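PDB 1E5D: Rubredoxin\:oxygen oxidoreductase from Desulfovibrio gigas, which catalyses the four-electron reduction of one dioxygen molecule to two water molecules at a diiron centre, in a chain that also carries FMN. Local coordinates for residues A[2-7]-A[175-180]; A[70-75]-A[93-98]; A[254-259]-A[283-288]. All blocks are in the same frame, centred on the assembly; numbering follows the deposited sequence.

In the fold
From the N terminus, edge strand 4-7 of the seven-stranded lactamase sheet is met by residues 175-180, in the loop between strand 160-164 and helix 183-198, so contact 1 spans 167 intervening residues. Contact 2 falls wholly within that span: 70-75 meets 93-98 after only 17 residues, linking the start of strand 74-77 to the end of helix 88-95 and the turn into the adjacent parallel strand 99-103 of the same sheet. Nearest atoms of contacts 1 and 2 are about 11 Å apart. Contact 3 follows both in series, closing over helix 265-279 to pair strands 254-259 and 283-288 of the flavodoxin-like sheet; its centre is about 51 Å from that of contact 2, across the chain's centre.

Contact 1: A[2-7]-A[175-180]; sequences QATKII and ERFSDQ
T4 CG2 stands anti to its backbone N (OG1 at chi1 -59°) and F177 CG stands anti to its carbonyl carbon (chi1 -68°), and the two side chains reach toward each other tip to tip. Their closest atoms are T4 CG2 and F177 CE2, 4.0 Å apart, with the methyl arriving obliquely to the ring. The end of the ring also meets backbone: F177 CZ lies 4.1 Å from K5 O and 4.3 Å from I6 CA, at the corner where the chain turns. Beside it, I6 CG2 approaches F177 CE1 at 4.4 Å. R176 adds only a loose touch, its CG 4.3 Å from T4 OG1. The R176 side chain lies about 8 Å from the side chain of the iron ligand H226 and about 13 Å from the bound diiron. In the metallo-β-lactamase fold of this domain, strand 4-7 is an outermost strand of the seven-stranded sheet, bonded through T4 to L12 of the next strand. The loop 175-180 leads into helix 183-198 and is tied through the backbone of R176 and S178 to I229. Within the loop, Q180 OE1 accepts F177 N at 2.9 Å with an N-H...O angle of 142°; Q180 N returns a bond to F177 O. These two bonds restrain the backbone that carries the ring. R231 makes a cation-pi contact with F177 and a salt bridge with D179.

Contact 2: A[70-75]-A[93-98]; sequences KKIDYL and EACQPE
The carbonyl O of D73 receives the amide N of E98 at 2.7 Å, although an N-H...O angle of 127° marks the bond as weak. The same oxygen has P97 CB against it at 3.4 Å. L75 and P97 cross obliquely: with L75 CD1 anti to its own CA (chi2 173°), CD1 comes to 3.4 Å from P97 CG. This is the return half of a β-α-β crossover, in which the chain leaves strand 74-77, passes through helices 82-85 and 88-95 and comes back as the adjacent parallel strand 99-103. Q96, the first residue after helix 88-95, leaves helical geometry with a phi of +50°. C95 SG packs on I72 CD1 at 3.6 Å, while K70 CB lies 3.6 Å from Q96 NE2 at the exposed margin. E98 CG approaches the Y74 ring obliquely, 4.2 Å from CE1. K44 NZ makes a salt bridge to E98 OE1 and a hydrogen bond with Y74 OH. Its positive charge may offset the repulsion between E98 OE1 and D73 OD1, 4.4 Å apart; T45 N binds D73 OD2.

Contact 3: A[254-259]-A[283-288]; sequences KVVIFY and TVKLMW
I257 against K285 and M287 is the tight centre of a parallel pair, the two strands of a β-α-β unit in the flavodoxin-like domain, joined through helix 265-279. V255 N to T283 O, K285 N to V255 O, I257 N to K285 O and M287 N to I257 O are all nearly straight bonds of 2.7 Å or less. The short strand axes run in the same direction at 15° to each other. On the helix 265-279 face, I257 CG2 is 3.5 Å from L286 CD1, and I257 CD1 is 3.8 Å from V284 CG1. On the reverse face, V256 CG1 meets M287 SD against helix 294-302. Strand 283-288 is outermost in its sheet, and there side chains are looser: that of exposed T283 comes no nearer than 4.4 Å to any atom of 254-259, and the end of K285 leads away. K254 CE passes K285 CG obliquely before its NZ goes to D303 and E300. The far end opens too: Y259 N reaches M287 O only weakly at 3.3 Å, and the CA atoms of Y259 and W288 are 5.5 Å apart, against 4.8 Å or less for the other pairs. Y259 CG lies between its backbone N and carbonyl carbon (chi1 79°). The Y259 ring and the pyrrole ring of W288 are tilted 19° apart and so far offset that little of one covers the other. W288 CD1 sits over one face of Y259, 3.6 Å from CZ, while Y259 O lies in plane at the edge of the indole.

Contact 1: A[2-7]-A[175-180]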
ATOM      1  N   GLN A   2       1.276 -37.581  14.787  1.00 96.79           N
ATOM      2  CA  GLN A   2       1.268 -36.532  13.775  1.00 80.57           C
ATOM      3  C   GLN A   2       2.478 -36.650  12.854  1.00 61.54           C
ATOM      4  O   GLN A   2       2.560 -35.985  11.817  1.00 60.60           O
ATOM      5  CB  GLN A   2       1.228 -35.150  14.436  1.00 87.90           C
ATOM      6  CG  GLN A   2       1.356 -33.995  13.458  1.00 94.72           C
ATOM      7  CD  GLN A   2       0.484 -32.804  13.798  1.00 95.93           C
ATOM      8  OE1 GLN A   2      -0.382 -32.892  14.675  1.00 75.62           O
ATOM      9  NE2 GLN A   2       0.699 -31.687  13.113  1.00100.81           N
ATOM     10  N   ALA A   3       3.416 -37.512  13.257  1.00 35.75           N
ATOM     11  CA  ALA A   3       4.663 -37.621  12.516  1.00 26.28           C
ATOM     12  C   ALA A   3       4.483 -38.427  11.231  1.00 28.58           C
ATOM     13  O   ALA A   3       3.676 -39.346  11.152  1.00 35.48           O
ATOM     14  CB  ALA A   3       5.764 -38.222  13.368  1.00 12.96           C
ATOM     15  N   THR A   4       5.267 -38.044  10.229  1.00 30.44           N
ATOM     16  CA  THR A   4       5.206 -38.671   8.915  1.00 24.33           C
ATOM     17  C   THR A   4       6.550 -39.307   8.584  1.00 25.75           C
ATOM     18  O   THR A   4       7.593 -38.656   8.659  1.00 35.51           O
ATOM     19  CB  THR A   4       4.805 -37.664   7.821  1.00 20.70           C
ATOM     20  OG1 THR A   4       3.532 -37.092   8.130  1.00 29.06           O
ATOM     21  CG2 THR A   4       4.642 -38.373   6.490  1.00 21.54           C
ATOM     22  N   LYS A   5       6.518 -40.591   8.244  1.00 29.42           N
ATOM     23  CA  LYS A   5       7.747 -41.319   7.961  1.00 26.42           C
ATOM     24  C   LYS A   5       8.219 -40.974   6.559  1.00 26.94           C
ATOM     25  O   LYS A   5       7.515 -41.165   5.568  1.00 27.41           O
ATOM     26  CB  LYS A   5       7.565 -42.830   8.090  1.00 37.91           C
ATOM     27  CG  LYS A   5       8.706 -43.519   8.826  1.00 50.14           C
ATOM     28  CD  LYS A   5       9.314 -44.632   7.989  1.00 56.40           C
ATOM     29  CE  LYS A   5      10.072 -45.630   8.848  1.00 65.42           C
ATOM     30  NZ  LYS A   5       9.355 -46.932   8.956  1.00 83.40           N
ATOM     31  N   ILE A   6       9.445 -40.455   6.498  1.00 22.46           N
ATOM     32  CA  ILE A   6       9.939 -40.140   5.155  1.00 23.67           C
ATOM     33  C   ILE A   6      10.639 -41.387   4.626  1.00 30.62           C
ATOM     34  O   ILE A   6      10.183 -41.985   3.657  1.00 34.97           O
ATOM     35  CB  ILE A   6      10.854 -38.915   5.186  1.00 24.92           C
ATOM     36  CG1 ILE A   6      10.169 -37.661   5.750  1.00 22.77           C
ATOM     37  CG2 ILE A   6      11.432 -38.645   3.811  1.00 22.71           C
ATOM     38  CD1 ILE A   6      11.152 -36.614   6.228  1.00 23.11           C
ATOM     39  N   ILE A   7      11.705 -41.723   5.322  1.00 31.85           N
ATOM     40  CA  ILE A   7      12.439 -42.969   5.240  1.00 33.65           C
ATOM     41  C   ILE A   7      12.700 -43.467   6.668  1.00 39.50           C
ATOM     42  O   ILE A   7      12.492 -42.731   7.632  1.00 53.16           O
ATOM     43  CB  ILE A   7      13.774 -42.875   4.488  1.00 27.25           C
ATOM     44  CG1 ILE A   7      14.769 -41.877   5.080  1.00 28.44           C
ATOM     45  CG2 ILE A   7      13.534 -42.568   3.019  1.00 26.63           C
ATOM     46  CD1 ILE A   7      16.125 -41.922   4.414  1.00 27.45           C
ATOM     47  N   GLU A 175      -1.602 -33.882   1.794  1.00 15.58           N
ATOM     48  CA  GLU A 175      -0.514 -34.486   1.038  1.00 15.80           C
ATOM     49  C   GLU A 175       0.811 -33.838   1.444  1.00 21.29           C
ATOM     50  O   GLU A 175       0.925 -32.613   1.369  1.00 28.47           O
ATOM     51  CB  GLU A 175      -0.712 -34.334  -0.457  1.00 23.45           C
ATOM     52  CG  GLU A 175      -1.974 -34.828  -1.113  1.00 28.37           C
ATOM     53  CD  GLU A 175      -3.264 -34.189  -0.652  1.00 33.28           C
ATOM     54  OE1 GLU A 175      -3.618 -33.074  -1.076  1.00 42.52           O
ATOM     55  OE2 GLU A 175      -3.911 -34.828   0.209  1.00 56.53           O
ATOM     56  N   ARG A 176       1.797 -34.619   1.875  1.00 20.83           N
ATOM     57  CA  ARG A 176       3.054 -34.031   2.326  1.00 18.69           C
ATOM     58  C   ARG A 176       4.192 -34.257   1.334  1.00 17.35           C
ATOM     59  O   ARG A 176       5.327 -33.826   1.564  1.00 21.67           O
ATOM     60  CB  ARG A 176       3.448 -34.572   3.700  1.00 18.35           C
ATOM     61  CG  ARG A 176       2.339 -34.810   4.694  1.00 19.07           C
ATOM     62  CD  ARG A 176       1.352 -33.655   4.796  1.00 25.60           C
ATOM     63  NE  ARG A 176       2.064 -32.379   4.843  1.00 29.46           N
ATOM     64  CZ  ARG A 176       2.622 -31.941   5.965  1.00 50.06           C
ATOM     65  NH1 ARG A 176       2.517 -32.679   7.064  1.00 69.78           N
ATOM     66  NH2 ARG A 176       3.266 -30.783   5.974  1.00 61.10           N
ATOM     67  N   PHE A 177       3.921 -34.925   0.213  1.00 16.05           N
ATOM     68  CA  PHE A 177       4.997 -35.198  -0.737  1.00 15.83           C
ATOM     69  C   PHE A 177       4.722 -34.631  -2.119  1.00 17.00           C
ATOM     70  O   PHE A 177       3.586 -34.591  -2.575  1.00 16.48           O
ATOM     71  CB  PHE A 177       5.237 -36.711  -0.807  1.00 19.24           C
ATOM     72  CG  PHE A 177       5.813 -37.226   0.512  1.00 16.80           C
ATOM     73  CD1 PHE A 177       7.139 -37.005   0.840  1.00 13.76           C
ATOM     74  CD2 PHE A 177       5.001 -37.906   1.397  1.00 15.86           C
ATOM     75  CE1 PHE A 177       7.632 -37.472   2.042  1.00 18.64           C
ATOM     76  CE2 PHE A 177       5.501 -38.389   2.597  1.00 18.65           C
ATOM     77  CZ  PHE A 177       6.825 -38.169   2.924  1.00 13.83           C
ATOM     78  N   SER A 178       5.795 -34.188  -2.769  1.00 15.20           N
ATOM     79  CA  SER A 178       5.687 -33.503  -4.051  1.00 21.49           C
ATOM     80  C   SER A 178       4.988 -34.359  -5.098  1.00 27.31           C
ATOM     81  O   SER A 178       4.303 -33.845  -5.983  1.00 24.60           O
ATOM     82  CB  SER A 178       7.077 -33.085  -4.541  1.00 20.17           C
ATOM     83  OG  SER A 178       7.936 -34.204  -4.655  1.00 25.88           O
ATOM     84  N   ASP A 179       5.151 -35.679  -5.018  1.00 29.72           N
ATOM     85  CA  ASP A 179       4.546 -36.551  -6.017  1.00 24.56           C
ATOM     86  C   ASP A 179       3.055 -36.745  -5.791  1.00 19.41           C
ATOM     87  O   ASP A 179       2.397 -37.422  -6.572  1.00 38.96           O
ATOM     88  CB  ASP A 179       5.213 -37.931  -6.004  1.00 28.03           C
ATOM     89  CG  ASP A 179       5.099 -38.615  -4.657  1.00 36.18           C
ATOM     90  OD1 ASP A 179       4.097 -39.320  -4.404  1.00 66.06           O
ATOM     91  OD2 ASP A 179       6.022 -38.450  -3.838  1.00 37.70           O
ATOM     92  N   GLN A 180       2.513 -36.184  -4.715  1.00 21.96           N
ATOM     93  CA  GLN A 180       1.096 -36.387  -4.434  1.00 22.97           C
ATOM     94  C   GLN A 180       0.273 -35.172  -4.835  1.00 22.86           C
ATOM     95  O   GLN A 180      -0.945 -35.186  -4.674  1.00 36.98           O
ATOM     96  CB  GLN A 180       0.865 -36.666  -2.954  1.00 22.69           C
ATOM     97  CG  GLN A 180       1.684 -37.809  -2.388  1.00 27.01           C
ATOM     98  CD  GLN A 180       1.536 -37.867  -0.877  1.00 33.87           C
ATOM     99  OE1 GLN A 180       1.862 -36.905  -0.180  1.00 46.90           O
ATOM    100  NE2 GLN A 180       1.046 -38.996  -0.387  1.00 48.46           N
TER

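Contact 2: A[70-75]-A[93-98]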
ATOM      1  N   LYS A  70      12.812 -35.957  25.523  1.00 39.51           N
ATOM      2  CA  LYS A  70      14.014 -35.820  26.351  1.00 37.23           C
ATOM      3  C   LYS A  70      15.137 -36.742  25.883  1.00 37.28           C
ATOM      4  O   LYS A  70      16.256 -36.660  26.397  1.00 44.65           O
ATOM      5  CB  LYS A  70      13.698 -36.079  27.826  1.00 36.30           C
ATOM      6  CG  LYS A  70      13.836 -37.519  28.268  1.00 40.45           C
ATOM      7  CD  LYS A  70      12.529 -38.129  28.735  1.00 42.20           C
ATOM      8  CE  LYS A  70      12.697 -39.121  29.869  1.00 39.36           C
ATOM      9  NZ  LYS A  70      13.364 -40.387  29.459  1.00 30.76           N
ATOM     10  N   LYS A  71      14.849 -37.603  24.914  1.00 32.06           N
ATOM     11  CA  LYS A  71      15.842 -38.489  24.325  1.00 33.55           C
ATOM     12  C   LYS A  71      16.573 -37.810  23.179  1.00 34.41           C
ATOM     13  O   LYS A  71      17.629 -38.273  22.744  1.00 48.31           O
ATOM     14  CB  LYS A  71      15.178 -39.779  23.826  1.00 43.11           C
ATOM     15  CG  LYS A  71      14.160 -40.329  24.815  1.00 52.65           C
ATOM     16  CD  LYS A  71      14.081 -41.841  24.799  1.00 50.93           C
ATOM     17  CE  LYS A  71      15.100 -42.473  25.734  1.00 44.20           C
ATOM     18  NZ  LYS A  71      14.820 -43.927  25.910  1.00 51.55           N
ATOM     19  N   ILE A  72      16.013 -36.707  22.685  1.00 29.48           N
ATOM     20  CA  ILE A  72      16.686 -35.978  21.615  1.00 28.73           C
ATOM     21  C   ILE A  72      17.992 -35.401  22.143  1.00 28.14           C
ATOM     22  O   ILE A  72      18.010 -34.808  23.226  1.00 20.45           O
ATOM     23  CB  ILE A  72      15.828 -34.833  21.048  1.00 27.42           C
ATOM     24  CG1 ILE A  72      14.573 -35.291  20.300  1.00 23.18           C
ATOM     25  CG2 ILE A  72      16.686 -33.916  20.183  1.00 10.93           C
ATOM     26  CD1 ILE A  72      13.651 -34.143  19.948  1.00 33.03           C
ATOM     27  N   ASP A  73      19.096 -35.552  21.413  1.00 27.11           N
ATOM     28  CA  ASP A  73      20.344 -35.021  21.951  1.00 27.65           C
ATOM     29  C   ASP A  73      20.733 -33.724  21.249  1.00 26.05           C
ATOM     30  O   ASP A  73      21.291 -32.818  21.864  1.00 28.07           O
ATOM     31  CB  ASP A  73      21.504 -36.004  21.798  1.00 32.89           C
ATOM     32  CG  ASP A  73      21.247 -37.386  22.347  1.00 33.41           C
ATOM     33  OD1 ASP A  73      21.329 -37.546  23.586  1.00 52.49           O
ATOM     34  OD2 ASP A  73      20.970 -38.299  21.537  1.00 26.30           O
ATOM     35  N   TYR A  74      20.443 -33.701  19.953  1.00 25.76           N
ATOM     36  CA  TYR A  74      20.932 -32.632  19.103  1.00 31.68           C
ATOM     37  C   TYR A  74      19.806 -31.792  18.515  1.00 32.01           C
ATOM     38  O   TYR A  74      18.756 -32.295  18.119  1.00 35.44           O
ATOM     39  CB  TYR A  74      21.758 -33.207  17.949  1.00 39.85           C
ATOM     40  CG  TYR A  74      23.117 -33.743  18.323  1.00 44.75           C
ATOM     41  CD1 TYR A  74      23.790 -33.296  19.455  1.00 42.55           C
ATOM     42  CD2 TYR A  74      23.729 -34.708  17.530  1.00 45.83           C
ATOM     43  CE1 TYR A  74      25.038 -33.805  19.776  1.00 39.97           C
ATOM     44  CE2 TYR A  74      24.971 -35.217  17.844  1.00 44.55           C
ATOM     45  CZ  TYR A  74      25.621 -34.762  18.971  1.00 42.58           C
ATOM     46  OH  TYR A  74      26.862 -35.268  19.287  1.00 50.31           O
ATOM     47  N   LEU A  75      20.091 -30.498  18.466  1.00 24.29           N
ATOM     48  CA  LEU A  75      19.201 -29.553  17.804  1.00 16.06           C
ATOM     49  C   LEU A  75      19.996 -28.851  16.715  1.00 16.95           C
ATOM     50  O   LEU A  75      21.014 -28.232  17.015  1.00 29.16           O
ATOM     51  CB  LEU A  75      18.607 -28.554  18.793  1.00 16.36           C
ATOM     52  CG  LEU A  75      17.659 -29.140  19.847  1.00 18.77           C
ATOM     53  CD1 LEU A  75      17.275 -28.094  20.874  1.00 16.25           C
ATOM     54  CD2 LEU A  75      16.429 -29.728  19.177  1.00 28.48           C
ATOM     55  N   GLU A  93      14.062 -26.579  26.594  1.00 33.80           N
ATOM     56  CA  GLU A  93      13.376 -26.919  27.830  1.00 38.50           C
ATOM     57  C   GLU A  93      12.932 -28.377  27.856  1.00 40.15           C
ATOM     58  O   GLU A  93      13.232 -29.109  28.805  1.00 46.33           O
ATOM     59  CB  GLU A  93      12.179 -25.986  28.018  1.00 46.05           C
ATOM     60  CG  GLU A  93      11.013 -26.595  28.772  1.00 58.34           C
ATOM     61  CD  GLU A  93      10.659 -25.800  30.016  1.00 70.64           C
ATOM     62  OE1 GLU A  93      10.556 -24.560  29.918  1.00 67.63           O
ATOM     63  OE2 GLU A  93      10.491 -26.433  31.081  1.00103.04           O
ATOM     64  N   ALA A  94      12.209 -28.819  26.831  1.00 37.53           N
ATOM     65  CA  ALA A  94      11.647 -30.163  26.834  1.00 32.13           C
ATOM     66  C   ALA A  94      12.677 -31.240  26.527  1.00 33.45           C
ATOM     67  O   ALA A  94      12.541 -32.377  26.977  1.00 47.18           O
ATOM     68  CB  ALA A  94      10.503 -30.253  25.825  1.00 16.14           C
ATOM     69  N   CYS A  95      13.698 -30.894  25.753  1.00 34.22           N
ATOM     70  CA  CYS A  95      14.631 -31.908  25.278  1.00 34.20           C
ATOM     71  C   CYS A  95      15.917 -31.941  26.094  1.00 36.88           C
ATOM     72  O   CYS A  95      16.551 -32.995  26.194  1.00 41.33           O
ATOM     73  CB  CYS A  95      14.918 -31.654  23.791  1.00 30.71           C
ATOM     74  SG  CYS A  95      13.458 -31.948  22.747  1.00 36.34           S
ATOM     75  N   GLN A  96      16.272 -30.797  26.671  1.00 35.03           N
ATOM     76  CA  GLN A  96      17.532 -30.656  27.394  1.00 35.60           C
ATOM     77  C   GLN A  96      18.649 -31.181  26.499  1.00 34.10           C
ATOM     78  O   GLN A  96      19.356 -32.136  26.806  1.00 42.70           O
ATOM     79  CB  GLN A  96      17.502 -31.393  28.726  1.00 43.20           C
ATOM     80  CG  GLN A  96      16.266 -31.197  29.580  1.00 54.22           C
ATOM     81  CD  GLN A  96      15.806 -32.449  30.305  1.00 59.93           C
ATOM     82  OE1 GLN A  96      16.271 -32.768  31.404  1.00 43.99           O
ATOM     83  NE2 GLN A  96      14.873 -33.178  29.696  1.00 61.71           N
ATOM     84  N   PRO A  97      18.796 -30.569  25.332  1.00 34.68           N
ATOM     85  CA  PRO A  97      19.698 -31.148  24.334  1.00 26.79           C
ATOM     86  C   PRO A  97      21.149 -31.021  24.758  1.00 26.99           C
ATOM     87  O   PRO A  97      21.551 -30.085  25.446  1.00 31.92           O
ATOM     88  CB  PRO A  97      19.440 -30.288  23.095  1.00 21.97           C
ATOM     89  CG  PRO A  97      18.985 -28.979  23.655  1.00 23.65           C
ATOM     90  CD  PRO A  97      18.166 -29.321  24.875  1.00 30.56           C
ATOM     91  N   GLU A  98      21.959 -31.976  24.324  1.00 30.50           N
ATOM     92  CA  GLU A  98      23.389 -31.900  24.623  1.00 29.71           C
ATOM     93  C   GLU A  98      24.022 -30.811  23.772  1.00 31.89           C
ATOM     94  O   GLU A  98      24.905 -30.063  24.175  1.00 40.35           O
ATOM     95  CB  GLU A  98      24.013 -33.263  24.378  1.00 33.54           C
ATOM     96  CG  GLU A  98      25.471 -33.246  23.959  1.00 43.90           C
ATOM     97  CD  GLU A  98      26.032 -34.655  23.906  1.00 52.01           C
ATOM     98  OE1 GLU A  98      25.226 -35.611  23.883  1.00 46.62           O
ATOM     99  OE2 GLU A  98      27.270 -34.790  23.887  1.00 77.98           O
TER

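Contact 3: A[254-259]-A[283-288]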
ATOM      1  N   LYS A 254       5.684 -12.370 -22.071  1.00 25.02           N
ATOM      2  CA  LYS A 254       4.656 -11.982 -21.119  1.00 21.09           C
ATOM      3  C   LYS A 254       4.827 -10.529 -20.692  1.00 18.71           C
ATOM      4  O   LYS A 254       5.907 -10.063 -20.334  1.00 17.18           O
ATOM      5  CB  LYS A 254       4.710 -12.906 -19.908  1.00 21.58           C
ATOM      6  CG  LYS A 254       3.570 -12.743 -18.917  1.00 22.15           C
ATOM      7  CD  LYS A 254       3.613 -13.861 -17.892  1.00 20.36           C
ATOM      8  CE  LYS A 254       3.164 -13.401 -16.519  1.00 21.71           C
ATOM      9  NZ  LYS A 254       3.617 -14.356 -15.469  1.00 30.24           N
ATOM     10  N   VAL A 255       3.707  -9.813 -20.750  1.00 14.54           N
ATOM     11  CA  VAL A 255       3.701  -8.417 -20.325  1.00 16.07           C
ATOM     12  C   VAL A 255       2.749  -8.289 -19.140  1.00 14.32           C
ATOM     13  O   VAL A 255       1.599  -8.717 -19.181  1.00 13.52           O
ATOM     14  CB  VAL A 255       3.311  -7.473 -21.471  1.00 18.92           C
ATOM     15  CG1 VAL A 255       3.303  -6.020 -21.022  1.00 16.11           C
ATOM     16  CG2 VAL A 255       4.259  -7.622 -22.655  1.00 18.00           C
ATOM     17  N   VAL A 256       3.245  -7.717 -18.057  1.00 12.50           N
ATOM     18  CA  VAL A 256       2.504  -7.401 -16.862  1.00  6.82           C
ATOM     19  C   VAL A 256       2.299  -5.887 -16.819  1.00  6.60           C
ATOM     20  O   VAL A 256       3.248  -5.107 -16.757  1.00 15.53           O
ATOM     21  CB  VAL A 256       3.233  -7.812 -15.571  1.00 11.96           C
ATOM     22  CG1 VAL A 256       2.545  -7.174 -14.364  1.00  8.64           C
ATOM     23  CG2 VAL A 256       3.297  -9.318 -15.427  1.00  8.24           C
ATOM     24  N   ILE A 257       1.043  -5.485 -16.864  1.00 11.20           N
ATOM     25  CA  ILE A 257       0.674  -4.088 -16.717  1.00 10.49           C
ATOM     26  C   ILE A 257       0.045  -3.875 -15.345  1.00 13.55           C
ATOM     27  O   ILE A 257      -0.955  -4.506 -14.990  1.00 14.53           O
ATOM     28  CB  ILE A 257      -0.319  -3.662 -17.807  1.00 13.86           C
ATOM     29  CG1 ILE A 257       0.209  -3.808 -19.234  1.00 15.98           C
ATOM     30  CG2 ILE A 257      -0.807  -2.247 -17.542  1.00 12.84           C
ATOM     31  CD1 ILE A 257      -0.884  -3.866 -20.285  1.00  8.53           C
ATOM     32  N   PHE A 258       0.609  -2.995 -14.524  1.00 14.26           N
ATOM     33  CA  PHE A 258      -0.063  -2.739 -13.244  1.00  6.31           C
ATOM     34  C   PHE A 258      -0.194  -1.228 -13.098  1.00  8.53           C
ATOM     35  O   PHE A 258       0.651  -0.443 -13.504  1.00  8.99           O
ATOM     36  CB  PHE A 258       0.641  -3.405 -12.088  1.00  7.66           C
ATOM     37  CG  PHE A 258       1.901  -2.833 -11.498  1.00  7.12           C
ATOM     38  CD1 PHE A 258       1.845  -1.842 -10.531  1.00  3.22           C
ATOM     39  CD2 PHE A 258       3.151  -3.277 -11.878  1.00 15.45           C
ATOM     40  CE1 PHE A 258       2.977  -1.311  -9.947  1.00 11.11           C
ATOM     41  CE2 PHE A 258       4.296  -2.750 -11.302  1.00 16.95           C
ATOM     42  CZ  PHE A 258       4.221  -1.761 -10.332  1.00 11.66           C
ATOM     43  N   TYR A 259      -1.321  -0.843 -12.524  1.00 10.36           N
ATOM     44  CA  TYR A 259      -1.733   0.540 -12.446  1.00  9.50           C
ATOM     45  C   TYR A 259      -2.641   0.700 -11.232  1.00 17.02           C
ATOM     46  O   TYR A 259      -3.126  -0.285 -10.679  1.00 16.32           O
ATOM     47  CB  TYR A 259      -2.490   0.947 -13.732  1.00  5.22           C
ATOM     48  CG  TYR A 259      -3.922   0.436 -13.663  1.00  7.67           C
ATOM     49  CD1 TYR A 259      -4.179  -0.919 -13.840  1.00  6.25           C
ATOM     50  CD2 TYR A 259      -5.006   1.278 -13.422  1.00  9.74           C
ATOM     51  CE1 TYR A 259      -5.472  -1.419 -13.783  1.00  7.87           C
ATOM     52  CE2 TYR A 259      -6.295   0.787 -13.352  1.00 11.71           C
ATOM     53  CZ  TYR A 259      -6.526  -0.567 -13.534  1.00 12.64           C
ATOM     54  OH  TYR A 259      -7.818  -1.029 -13.467  1.00 21.62           O
ATOM     55  N   THR A 283       1.486 -12.261 -24.238  1.00 20.86           N
ATOM     56  CA  THR A 283       0.519 -12.639 -23.218  1.00 22.62           C
ATOM     57  C   THR A 283       0.452 -11.468 -22.236  1.00 22.75           C
ATOM     58  O   THR A 283       1.500 -10.926 -21.862  1.00 15.21           O
ATOM     59  CB  THR A 283       0.840 -13.887 -22.387  1.00 29.05           C
ATOM     60  OG1 THR A 283       1.565 -14.870 -23.121  1.00 62.32           O
ATOM     61  CG2 THR A 283      -0.483 -14.529 -21.963  1.00 42.76           C
ATOM     62  N   VAL A 284      -0.749 -11.079 -21.826  1.00 22.24           N
ATOM     63  CA  VAL A 284      -0.821  -9.915 -20.949  1.00 18.89           C
ATOM     64  C   VAL A 284      -1.445 -10.244 -19.604  1.00 18.58           C
ATOM     65  O   VAL A 284      -2.459 -10.926 -19.481  1.00 14.08           O
ATOM     66  CB  VAL A 284      -1.633  -8.792 -21.619  1.00 23.99           C
ATOM     67  CG1 VAL A 284      -1.749  -7.580 -20.711  1.00 24.57           C
ATOM     68  CG2 VAL A 284      -0.983  -8.425 -22.950  1.00 14.82           C
ATOM     69  N   LYS A 285      -0.808  -9.727 -18.560  1.00 13.42           N
ATOM     70  CA  LYS A 285      -1.437  -9.654 -17.254  1.00 14.71           C
ATOM     71  C   LYS A 285      -1.682  -8.166 -16.951  1.00 17.71           C
ATOM     72  O   LYS A 285      -0.710  -7.434 -16.771  1.00 23.05           O
ATOM     73  CB  LYS A 285      -0.609 -10.308 -16.156  1.00 12.60           C
ATOM     74  CG  LYS A 285      -0.328 -11.786 -16.370  1.00 20.35           C
ATOM     75  CD  LYS A 285      -1.527 -12.650 -16.022  1.00 28.49           C
ATOM     76  CE  LYS A 285      -1.869 -13.607 -17.150  1.00 41.53           C
ATOM     77  NZ  LYS A 285      -3.329 -13.629 -17.459  1.00 72.56           N
ATOM     78  N   LEU A 286      -2.952  -7.799 -16.922  1.00 12.50           N
ATOM     79  CA  LEU A 286      -3.438  -6.488 -16.530  1.00 10.35           C
ATOM     80  C   LEU A 286      -3.876  -6.494 -15.070  1.00 14.50           C
ATOM     81  O   LEU A 286      -4.929  -7.033 -14.729  1.00 26.42           O
ATOM     82  CB  LEU A 286      -4.606  -6.054 -17.426  1.00 12.42           C
ATOM     83  CG  LEU A 286      -5.159  -4.650 -17.170  1.00 13.07           C
ATOM     84  CD1 LEU A 286      -4.016  -3.657 -17.020  1.00 14.98           C
ATOM     85  CD2 LEU A 286      -6.088  -4.209 -18.282  1.00 16.22           C
ATOM     86  N   MET A 287      -3.091  -5.901 -14.175  1.00 13.77           N
ATOM     87  CA  MET A 287      -3.377  -6.005 -12.750  1.00 13.30           C
ATOM     88  C   MET A 287      -3.578  -4.662 -12.058  1.00 14.96           C
ATOM     89  O   MET A 287      -2.695  -3.811 -12.039  1.00 16.94           O
ATOM     90  CB  MET A 287      -2.228  -6.779 -12.069  1.00  7.83           C
ATOM     91  CG  MET A 287      -1.870  -8.037 -12.855  1.00 10.57           C
ATOM     92  SD  MET A 287      -0.485  -8.950 -12.142  1.00 21.68           S
ATOM     93  CE  MET A 287      -1.347  -9.824 -10.839  1.00 13.10           C
ATOM     94  N   TRP A 288      -4.750  -4.485 -11.471  1.00 11.24           N
ATOM     95  CA  TRP A 288      -5.139  -3.344 -10.663  1.00  6.64           C
ATOM     96  C   TRP A 288      -4.595  -3.443  -9.245  1.00  7.53           C
ATOM     97  O   TRP A 288      -4.871  -4.413  -8.538  1.00 15.25           O
ATOM     98  CB  TRP A 288      -6.666  -3.279 -10.638  1.00  7.29           C
ATOM     99  CG  TRP A 288      -7.251  -2.062 -10.006  1.00  7.66           C
ATOM    100  CD1 TRP A 288      -6.655  -0.843  -9.909  1.00  8.37           C
ATOM    101  CD2 TRP A 288      -8.533  -1.930  -9.386  1.00  6.55           C
ATOM    102  NE1 TRP A 288      -7.489   0.039  -9.264  1.00 10.13           N
ATOM    103  CE2 TRP A 288      -8.648  -0.601  -8.936  1.00 10.02           C
ATOM    104  CE3 TRP A 288      -9.607  -2.797  -9.164  1.00 11.38           C
ATOM    105  CZ2 TRP A 288      -9.780  -0.112  -8.277  1.00 12.73           C
ATOM    106  CZ3 TRP A 288     -10.729  -2.314  -8.513  1.00 11.99           C
ATOM    107  CH2 TRP A 288     -10.814  -0.983  -8.074  1.00 12.98           C
TER